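Local coordinates for sulfotransferase (Alicyclobacillus acidocaldarius subsp. acidocaldarius, PDB 3RNL), which probably transfers sulfuryl groups to an acceptor, as a magnesium-binding member of the P-loop-related sulfotransferase family, at residues Val91-Met103 / Val164-Phe178. Sequence-based numbering, arbitrary orientation. Where two conformers were deposited one is given.
Sequences VFYLFYPGTAQRM and VGLYAAQVKRYLDVF. With MG (magnesium ion), chain C.
Ala100 and Tyr174 lie where helix 99-103 runs beside helix 167-178, the two axes 9.2 Å apart at closest approach and inclined by 24°, nearly parallel. Ala100, a knob pointing at helix 167-178, sits among Arg173, Tyr174, Val177 and Phe178. Its CB stands 3.6 Å from the centroid of the Tyr174 ring, almost on the normal, a CH-pi contact over the face. With CG anti to its own carbonyl carbon (chi1 -83°), Tyr174 donates a hydrogen bond from OH to Tyr93 O, 2.8 Å away, approaching from above the carbonyl plane; in the conformer given, the selenium of selenomethionine Met103 lies at the ring edge. A leucine in place of Tyr174 would probably leave Tyr93 O without this donor and Ala100 without its aromatic platform. Arg173 NH2 adds a weak bond to Pro97 O. Toward the N-terminal ends of both segments, Leu94 crosses Gln170 at about a right angle, Leu94 CG 3.5 Å from Gln170 OE1, and a water joins Leu94 O to Gln170 O. Val164 CG2 rests over a face of the Phe95 ring. Asp176 O binds a magnesium ion near the C-terminal end of helix 167-178. In this alpha-beta-alpha sandwich, strand 111-116 of the parallel sheet meets the contact through Ile112, on Tyr174 and Phe178, and Leu116, on Leu94, while helix 119-132 touches Val164.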
loop_
_atom_site.group_PDB
_atom_site.type_symbol
_atom_site.label_atom_id
_atom_site.label_comp_id
_atom_site.label_asym_id
_atom_site.label_seq_id
_atom_site.Cartn_x
_atom_site.Cartn_y
_atom_site.Cartn_z
ATOM N N VAL A 91 0.831 3.260 3.218
ATOM C CA VAL A 91 1.057 1.983 2.547
ATOM C C VAL A 91 0.988 0.732 3.424
ATOM O O VAL A 91 0.885 -0.370 2.892
ATOM C CB VAL A 91 2.376 1.982 1.761
ATOM C CG1 VAL A 91 2.332 3.054 0.676
ATOM C CG2 VAL A 91 3.547 2.177 2.704
ATOM N N PHE A 92 1.068 0.870 4.748
ATOM C CA PHE A 92 0.895 -0.299 5.597
ATOM C C PHE A 92 -0.534 -0.476 6.138
ATOM O O PHE A 92 -0.795 -1.343 6.962
ATOM C CB PHE A 92 1.972 -0.373 6.690
ATOM C CG PHE A 92 3.366 -0.468 6.128
ATOM C CD1 PHE A 92 3.768 -1.605 5.438
ATOM C CD2 PHE A 92 4.263 0.581 6.261
ATOM C CE1 PHE A 92 5.069 -1.698 4.905
ATOM C CE2 PHE A 92 5.550 0.491 5.729
ATOM C CZ PHE A 92 5.946 -0.652 5.048
ATOM N N TYR A 93 -1.449 0.377 5.691
ATOM C CA TYR A 93 -2.863 0.150 6.000
ATOM C C TYR A 93 -3.297 -1.267 5.592
ATOM O O TYR A 93 -4.089 -1.906 6.278
ATOM C CB TYR A 93 -3.711 1.180 5.261
ATOM C CG TYR A 93 -3.880 2.523 5.942
ATOM C CD1 TYR A 93 -3.623 2.691 7.297
ATOM C CD2 TYR A 93 -4.359 3.616 5.226
ATOM C CE1 TYR A 93 -3.818 3.920 7.923
ATOM C CE2 TYR A 93 -4.555 4.849 5.839
ATOM C CZ TYR A 93 -4.294 4.985 7.187
ATOM O OH TYR A 93 -4.493 6.197 7.789
ATOM N N LEU A 94 -2.774 -1.762 4.478
ATOM C CA LEU A 94 -3.158 -3.095 3.992
ATOM C C LEU A 94 -2.620 -4.178 4.935
ATOM O O LEU A 94 -3.271 -5.195 5.218
ATOM C CB LEU A 94 -2.591 -3.286 2.578
ATOM C CG LEU A 94 -2.914 -4.653 1.953
ATOM C CD1 LEU A 94 -4.442 -4.864 1.795
ATOM C CD2 LEU A 94 -2.204 -4.815 0.599
ATOM N N PHE A 95 -1.428 -3.927 5.461
ATOM C CA PHE A 95 -0.703 -4.925 6.239
ATOM C C PHE A 95 -1.219 -5.094 7.671
ATOM O O PHE A 95 -1.332 -6.221 8.161
ATOM C CB PHE A 95 0.787 -4.555 6.270
ATOM C CG PHE A 95 1.621 -5.450 7.164
ATOM C CD1 PHE A 95 1.947 -6.737 6.766
ATOM C CD2 PHE A 95 2.076 -4.998 8.398
ATOM C CE1 PHE A 95 2.723 -7.565 7.581
ATOM C CE2 PHE A 95 2.840 -5.822 9.224
ATOM C CZ PHE A 95 3.160 -7.103 8.814
ATOM N N TYR A 96 -1.526 -3.996 8.349
ATOM C CA TYR A 96 -1.921 -4.088 9.762
ATOM C C TYR A 96 -3.375 -4.554 9.857
ATOM O O TYR A 96 -4.269 -3.947 9.265
ATOM C CB TYR A 96 -1.703 -2.745 10.468
ATOM C CG TYR A 96 -0.236 -2.526 10.784
ATOM C CD1 TYR A 96 0.417 -3.339 11.711
ATOM C CD2 TYR A 96 0.499 -1.548 10.134
ATOM C CE1 TYR A 96 1.770 -3.160 11.992
ATOM C CE2 TYR A 96 1.850 -1.355 10.418
ATOM C CZ TYR A 96 2.473 -2.165 11.345
ATOM O OH TYR A 96 3.820 -1.993 11.629
ATOM N N PRO A 97 -3.602 -5.666 10.568
ATOM C CA PRO A 97 -4.834 -6.453 10.404
ATOM C C PRO A 97 -6.101 -5.827 10.971
ATOM O O PRO A 97 -7.180 -6.264 10.586
ATOM C CB PRO A 97 -4.504 -7.774 11.112
ATOM C CG PRO A 97 -3.529 -7.370 12.164
ATOM C CD PRO A 97 -2.674 -6.293 11.523
ATOM N N GLY A 98 -5.985 -4.842 11.858
ATOM C CA GLY A 98 -7.169 -4.228 12.429
ATOM C C GLY A 98 -7.596 -2.961 11.707
ATOM O O GLY A 98 -8.624 -2.352 12.044
ATOM N N THR A 99 -6.827 -2.580 10.689
ATOM C CA THR A 99 -7.016 -1.290 10.033
ATOM C C THR A 99 -8.371 -1.158 9.341
ATOM O O THR A 99 -9.077 -0.158 9.527
ATOM C CB THR A 99 -5.880 -1.023 9.015
ATOM O OG1 THR A 99 -4.611 -1.196 9.675
ATOM C CG2 THR A 99 -5.969 0.402 8.464
ATOM N N ALA A 100 -8.725 -2.160 8.536
ATOM C CA ALA A 100 -9.958 -2.094 7.760
ATOM C C ALA A 100 -11.151 -1.847 8.675
ATOM O O ALA A 100 -11.991 -1.007 8.379
ATOM C CB ALA A 100 -10.172 -3.390 6.958
ATOM N N GLN A 101 -11.227 -2.589 9.775
ATOM C CA GLN A 101 -12.379 -2.463 10.675
ATOM C C GLN A 101 -12.437 -1.085 11.359
ATOM O O GLN A 101 -13.521 -0.513 11.547
ATOM C CB GLN A 101 -12.420 -3.610 11.704
ATOM C CG GLN A 101 -13.704 -3.584 12.576
ATOM C CD GLN A 101 -14.960 -3.887 11.765
ATOM O OE1 GLN A 101 -15.071 -4.943 11.152
ATOM N NE2 GLN A 101 -15.911 -2.952 11.756
ATOM N N ARG A 102 -11.281 -0.526 11.726
ATOM C CA ARG A 102 -11.276 0.827 12.310
ATOM C C ARG A 102 -11.737 1.875 11.309
ATOM O O ARG A 102 -12.464 2.820 11.661
ATOM C CB ARG A 102 -9.880 1.228 12.811
ATOM C CG ARG A 102 -9.377 0.361 13.926
ATOM C CD ARG A 102 -7.975 0.782 14.454
ATOM N NE ARG A 102 -7.498 -0.360 15.209
ATOM C CZ ARG A 102 -6.550 -1.195 14.795
ATOM N NH1 ARG A 102 -5.865 -0.957 13.668
ATOM N NH2 ARG A 102 -6.248 -2.239 15.551
HETATM N N MSE A 103 -11.289 1.745 10.062
HETATM C CA MSE A 103 -11.743 2.656 9.007
HETATM C C MSE A 103 -13.238 2.544 8.816
HETATM O O MSE A 103 -13.939 3.545 8.683
HETATM C CB MSE A 103 -11.080 2.327 7.672
HETATM C CG MSE A 103 -9.621 2.685 7.581
HETATM SE SE MSE A 103 -8.917 1.916 5.916
HETATM C CE MSE A 103 -7.304 2.982 5.783
ATOM N N VAL A 164 5.036 -8.780 4.294
ATOM C CA VAL A 164 4.257 -7.728 3.640
ATOM C C VAL A 164 3.744 -8.167 2.260
ATOM O O VAL A 164 2.732 -7.664 1.768
ATOM C CB VAL A 164 5.081 -6.410 3.580
ATOM C CG1 VAL A 164 4.472 -5.409 2.611
ATOM C CG2 VAL A 164 5.178 -5.823 4.993
ATOM N N GLY A 165 4.433 -9.122 1.657
ATOM C CA GLY A 165 4.045 -9.637 0.352
ATOM C C GLY A 165 3.029 -10.773 0.399
ATOM O O GLY A 165 2.583 -11.227 -0.668
ATOM N N LEU A 166 2.619 -11.238 1.583
ATOM C CA LEU A 166 1.613 -12.289 1.504
ATOM C C LEU A 166 0.279 -11.559 1.550
ATOM O O LEU A 166 -0.402 -11.482 2.582
ATOM C CB LEU A 166 1.760 -13.183 2.743
ATOM C CG LEU A 166 3.039 -14.036 2.798
ATOM C CD1 LEU A 166 3.323 -14.587 4.204
ATOM C CD2 LEU A 166 2.904 -15.176 1.801
ATOM N N TYR A 167 -0.231 -11.297 0.355
ATOM C CA TYR A 167 -1.325 -10.346 0.210
ATOM C C TYR A 167 -2.676 -10.956 0.515
ATOM O O TYR A 167 -3.611 -10.233 0.846
ATOM C CB TYR A 167 -1.408 -9.812 -1.217
ATOM C CG TYR A 167 -0.182 -9.102 -1.756
ATOM C CD1 TYR A 167 0.467 -8.100 -1.032
ATOM C CD2 TYR A 167 0.296 -9.415 -3.018
ATOM C CE1 TYR A 167 1.589 -7.433 -1.576
ATOM C CE2 TYR A 167 1.406 -8.778 -3.558
ATOM C CZ TYR A 167 2.043 -7.783 -2.832
ATOM O OH TYR A 167 3.131 -7.152 -3.400
ATOM N N ALA A 168 -2.801 -12.267 0.328
ATOM C CA ALA A 168 -4.139 -12.851 0.248
ATOM C C ALA A 168 -4.960 -12.534 1.494
ATOM O O ALA A 168 -6.094 -12.051 1.401
ATOM C CB ALA A 168 -4.071 -14.360 0.027
ATOM N N ALA A 169 -4.406 -12.812 2.664
ATOM C CA ALA A 169 -5.184 -12.573 3.887
ATOM C C ALA A 169 -5.439 -11.086 4.125
ATOM O O ALA A 169 -6.459 -10.708 4.712
ATOM C CB ALA A 169 -4.484 -13.191 5.107
ATOM N N GLN A 170 -4.497 -10.246 3.704
ATOM C CA GLN A 170 -4.623 -8.803 3.896
ATOM C C GLN A 170 -5.751 -8.262 3.036
ATOM O O GLN A 170 -6.568 -7.463 3.489
ATOM C CB GLN A 170 -3.316 -8.098 3.502
ATOM C CG GLN A 170 -2.106 -8.627 4.290
ATOM C CD GLN A 170 -0.792 -8.015 3.798
ATOM O OE1 GLN A 170 -0.725 -6.824 3.538
ATOM N NE2 GLN A 170 0.253 -8.830 3.694
ATOM N N VAL A 171 -5.774 -8.681 1.777
ATOM C CA VAL A 171 -6.843 -8.256 0.873
ATOM C C VAL A 171 -8.194 -8.833 1.321
ATOM O O VAL A 171 -9.226 -8.124 1.308
ATOM C CB VAL A 171 -6.513 -8.678 -0.567
ATOM C CG1 VAL A 171 -7.693 -8.402 -1.496
ATOM C CG2 VAL A 171 -5.239 -7.941 -1.051
ATOM N N LYS A 172 -8.197 -10.094 1.751
ATOM C CA LYS A 172 -9.456 -10.693 2.216
ATOM C C LYS A 172 -10.074 -9.863 3.340
ATOM O O LYS A 172 -11.284 -9.672 3.391
ATOM C CB LYS A 172 -9.252 -12.129 2.702
ATOM C CG LYS A 172 -10.565 -12.763 3.205
ATOM C CD LYS A 172 -10.366 -14.203 3.638
ATOM C CE LYS A 172 -11.707 -14.884 3.980
ATOM N NZ LYS A 172 -12.267 -14.447 5.307
ATOM N N ARG A 173 -9.245 -9.382 4.257
ATOM C CA ARG A 173 -9.780 -8.592 5.376
ATOM C C ARG A 173 -10.519 -7.348 4.863
ATOM O O ARG A 173 -11.594 -7.013 5.357
ATOM C CB ARG A 173 -8.656 -8.212 6.359
ATOM C CG ARG A 173 -9.107 -7.429 7.603
ATOM C CD ARG A 173 -10.099 -8.192 8.498
ATOM N NE ARG A 173 -9.728 -9.585 8.787
ATOM C CZ ARG A 173 -8.898 -9.965 9.754
ATOM N NH1 ARG A 173 -8.651 -11.266 9.949
ATOM N NH2 ARG A 173 -8.306 -9.047 10.523
ATOM N N TYR A 174 -9.956 -6.660 3.866
ATOM C CA TYR A 174 -10.649 -5.499 3.287
ATOM C C TYR A 174 -11.914 -5.887 2.537
ATOM O O TYR A 174 -12.937 -5.192 2.638
ATOM C CB TYR A 174 -9.729 -4.671 2.384
ATOM C CG TYR A 174 -8.899 -3.704 3.198
ATOM C CD1 TYR A 174 -9.353 -2.404 3.441
ATOM C CD2 TYR A 174 -7.696 -4.105 3.779
ATOM C CE1 TYR A 174 -8.601 -1.509 4.210
ATOM C CE2 TYR A 174 -6.933 -3.213 4.549
ATOM C CZ TYR A 174 -7.398 -1.927 4.769
ATOM O OH TYR A 174 -6.654 -1.052 5.545
ATOM N N LEU A 175 -11.856 -6.971 1.768
ATOM C CA LEU A 175 -13.065 -7.418 1.061
ATOM C C LEU A 175 -14.151 -7.827 2.044
ATOM O O LEU A 175 -15.349 -7.561 1.814
ATOM C CB LEU A 175 -12.758 -8.578 0.120
ATOM C CG LEU A 175 -11.846 -8.192 -1.055
ATOM C CD1 LEU A 175 -11.358 -9.429 -1.786
ATOM C CD2 LEU A 175 -12.608 -7.291 -2.000
ATOM N N ASP A 176 -13.757 -8.490 3.129
ATOM C CA ASP A 176 -14.745 -8.881 4.133
ATOM C C ASP A 176 -15.375 -7.647 4.776
ATOM O O ASP A 176 -16.585 -7.558 4.945
ATOM C CB ASP A 176 -14.113 -9.722 5.248
ATOM C CG ASP A 176 -13.739 -11.120 4.795
ATOM O OD1 ASP A 176 -14.215 -11.562 3.716
ATOM O OD2 ASP A 176 -12.986 -11.791 5.538
ATOM N N VAL A 177 -14.556 -6.694 5.173
ATOM C CA VAL A 177 -15.093 -5.542 5.916
ATOM C C VAL A 177 -15.910 -4.591 5.025
ATOM O O VAL A 177 -17.027 -4.167 5.392
ATOM C CB VAL A 177 -13.940 -4.770 6.612
ATOM C CG1 VAL A 177 -14.436 -3.438 7.187
ATOM C CG2 VAL A 177 -13.313 -5.638 7.713
ATOM N N PHE A 178 -15.326 -4.200 3.893
ATOM C CA PHE A 178 -15.967 -3.209 3.032
ATOM C C PHE A 178 -16.872 -3.757 1.940
ATOM O O PHE A 178 -17.770 -3.053 1.478
ATOM C CB PHE A 178 -14.889 -2.299 2.410
ATOM C CG PHE A 178 -14.313 -1.334 3.392
ATOM C CD1 PHE A 178 -14.982 -0.156 3.667
ATOM C CD2 PHE A 178 -13.148 -1.631 4.097
ATOM C CE1 PHE A 178 -14.477 0.749 4.607
ATOM C CE2 PHE A 178 -12.648 -0.734 5.041
ATOM C CZ PHE A 178 -13.322 0.455 5.298
HETATM MG MG MG C . -18.524 -8.846 4.968
HETATM O O HOH W 1 -5.720 -6.154 5.937
HETATM O O HOH W 2 -18.067 -10.595 4.047
HETATM O O HOH W 3 -18.774 -7.322 6.553
HETATM O O HOH W 4 -17.436 -9.986 6.981
HETATM O O HOH W 5 -19.373 -7.263 3.311
#